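Local coordinates for putative gdp-fucose protein o-fucosyltransferase 1 (Caenorhabditis elegans, PDB 3ZY2) that is a putative protein O-fucosyltransferase of the GT-B clan that holds guanosine-5'-diphosphate in a pocket, at residues A[67-71]-A[187-192]. Coordinates in Å, arbitrary orientation, origin at the centre of the assembly. Numbering follows the deposited sequence.
Sequences TVAKY and IQKYLR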
loop_
_atom_site.group_PDB
_atom_site.type_symbol
_atom_site.label_atom_id
_atom_site.label_comp_id
_atom_site.label_asym_id
_atom_site.label_seq_id
_atom_site.Cartn_x
_atom_site.Cartn_y
_atom_site.Cartn_z
ATOM N N THR A 67 -12.977 26.983 12.634
ATOM C CA THR A 67 -13.267 25.933 13.588
ATOM C C THR A 67 -12.225 24.811 13.568
ATOM O O THR A 67 -11.780 24.367 14.618
ATOM C CB THR A 67 -14.688 25.400 13.396
ATOM O OG1 THR A 67 -15.613 26.499 13.533
ATOM C CG2 THR A 67 -15.015 24.377 14.466
ATOM N N VAL A 68 -11.809 24.387 12.379
ATOM C CA VAL A 68 -10.817 23.327 12.303
ATOM C C VAL A 68 -9.459 23.779 12.857
ATOM O O VAL A 68 -8.734 22.979 13.452
ATOM C CB VAL A 68 -10.740 22.714 10.885
ATOM C CG1 VAL A 68 -9.999 23.616 9.893
ATOM C CG2 VAL A 68 -10.073 21.350 10.948
ATOM N N ALA A 69 -9.161 25.070 12.696
ATOM C CA ALA A 69 -7.932 25.671 13.216
ATOM C C ALA A 69 -7.853 25.592 14.739
ATOM O O ALA A 69 -6.763 25.717 15.311
ATOM C CB ALA A 69 -7.817 27.118 12.747
ATOM N N LYS A 70 -8.985 25.376 15.399
ATOM C CA LYS A 70 -8.980 25.259 16.871
ATOM C C LYS A 70 -8.412 23.908 17.297
ATOM O O LYS A 70 -8.030 23.706 18.467
ATOM C CB LYS A 70 -10.378 25.467 17.434
ATOM C CG LYS A 70 -10.997 26.805 17.049
ATOM C CD LYS A 70 -10.778 27.862 18.094
ATOM C CE LYS A 70 -11.791 29.011 17.923
ATOM N NZ LYS A 70 -13.219 28.577 17.998
ATOM N N TYR A 71 -8.316 22.991 16.340
ATOM C CA TYR A 71 -7.703 21.704 16.609
ATOM C C TYR A 71 -6.204 21.687 16.314
ATOM O O TYR A 71 -5.400 21.213 17.136
ATOM C CB TYR A 71 -8.418 20.567 15.860
ATOM C CG TYR A 71 -7.740 19.250 16.115
ATOM C CD1 TYR A 71 -7.784 18.655 17.391
ATOM C CD2 TYR A 71 -6.987 18.625 15.121
ATOM C CE1 TYR A 71 -7.125 17.468 17.642
ATOM C CE2 TYR A 71 -6.325 17.436 15.369
ATOM C CZ TYR A 71 -6.397 16.865 16.629
ATOM O OH TYR A 71 -5.734 15.680 16.861
ATOM N N ILE A 187 -12.606 14.287 16.820
ATOM C CA ILE A 187 -12.132 15.388 15.990
ATOM C C ILE A 187 -13.261 15.957 15.107
ATOM O O ILE A 187 -13.177 17.101 14.673
ATOM C CB ILE A 187 -10.859 14.958 15.195
ATOM C CG1 ILE A 187 -9.771 14.591 16.205
ATOM C CG2 ILE A 187 -10.353 16.075 14.227
ATOM C CD1 ILE A 187 -8.499 14.026 15.561
ATOM N N GLN A 188 -14.334 15.183 14.887
ATOM C CA GLN A 188 -15.477 15.692 14.140
ATOM C C GLN A 188 -16.056 16.972 14.770
ATOM O O GLN A 188 -16.679 17.781 14.085
ATOM C CB GLN A 188 -16.546 14.607 14.035
ATOM C CG GLN A 188 -17.677 14.927 13.030
ATOM C CD GLN A 188 -17.356 14.544 11.585
ATOM O OE1 GLN A 188 -16.866 13.447 11.307
ATOM N NE2 GLN A 188 -17.657 15.444 10.645
ATOM N N LYS A 189 -15.790 17.174 16.069
ATOM C CA LYS A 189 -16.200 18.417 16.764
ATOM C C LYS A 189 -15.732 19.670 15.989
ATOM O O LYS A 189 -16.408 20.710 15.958
ATOM C CB LYS A 189 -15.633 18.417 18.196
ATOM C CG LYS A 189 -15.804 19.718 18.931
ATOM C CD LYS A 189 -15.211 19.611 20.328
ATOM C CE LYS A 189 -14.690 20.955 20.816
ATOM N NZ LYS A 189 -15.754 21.996 20.915
ATOM N N TYR A 190 -14.582 19.530 15.325
ATOM C CA TYR A 190 -13.910 20.646 14.674
ATOM C C TYR A 190 -14.240 20.765 13.206
ATOM O O TYR A 190 -13.683 21.624 12.526
ATOM C CB TYR A 190 -12.388 20.552 14.879
ATOM C CG TYR A 190 -12.018 20.492 16.334
ATOM C CD1 TYR A 190 -12.007 21.642 17.091
ATOM C CD2 TYR A 190 -11.714 19.284 16.939
ATOM C CE1 TYR A 190 -11.680 21.606 18.445
ATOM C CE2 TYR A 190 -11.370 19.229 18.282
ATOM C CZ TYR A 190 -11.370 20.398 19.018
ATOM O OH TYR A 190 -11.036 20.352 20.351
ATOM N N LEU A 191 -15.162 19.934 12.736
ATOM C CA LEU A 191 -15.693 20.081 11.357
ATOM C C LEU A 191 -17.101 20.643 11.458
ATOM O O LEU A 191 -18.063 19.916 11.730
ATOM C CB LEU A 191 -15.680 18.751 10.594
ATOM C CG LEU A 191 -14.305 18.076 10.450
ATOM C CD1 LEU A 191 -14.385 16.880 9.539
ATOM C CD2 LEU A 191 -13.189 18.998 9.986
ATOM N N ARG A 192 -17.200 21.952 11.238
ATOM C CA ARG A 192 -18.452 22.696 11.373
ATOM C C ARG A 192 -18.853 23.138 9.974
ATOM O O ARG A 192 -18.056 23.761 9.278
ATOM C CB ARG A 192 -18.222 23.923 12.253
ATOM C CG ARG A 192 -19.475 24.793 12.390
ATOM C CD ARG A 192 -19.290 25.872 13.422
ATOM N NE ARG A 192 -19.074 25.292 14.754
ATOM C CZ ARG A 192 -18.716 25.983 15.831
ATOM N NH1 ARG A 192 -18.533 27.301 15.767
ATOM N NH2 ARG A 192 -18.542 25.348 16.978
#
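Aromatic and aliphatic side chains carry most of the contact between residues 67-71, a helical run that includes part of helix 65-68, and the 3-10 turn and following loop of 187-192. Y190 lies at its middle. The CB of Y71 sits over one face of the Y190 ring, 3.8 Å from the ring centroid and 17° off the normal, a CH-pi contact. The two tyrosine rings themselves meet obliquely, with centroids 5.4 Å apart and planes at 38°. I187 covers a face of the Y71 ring through its CG1, and its CD1 comes within 3.7 Å of Y71 CZ. Deeper in, V68 CG2 packs 4.0 Å from L191 CD2, and helix 20-37 closes this apolar layer: L31 touches both V68 and I187, while F27 meets L191.

No hydrogen bond joins the segments; the T67 methyl CG2 makes a van der Waals contact with Y190 O at 3.6 Å, and the same oxygen lies 3.3 Å from V68 N at too poor an angle to bond. T67 OG1 lies over a face of the R192 guanidinium and 3.7 Å from R192 CD. R192 makes backbone hydrogen bonds with Q64, just ahead of 67-71 in the chain, and K35 adds a cation-pi contact to Y71.

Through this packing, the segment leading into helix 195-208 rests on the N-terminal parallel-sheet domain, while Q188 OE1 accepts a hydrogen bond from R342 NE of helix 335-346, a bridging position consistent with the linker between the two Rossmann-like domains of a GT-B fold.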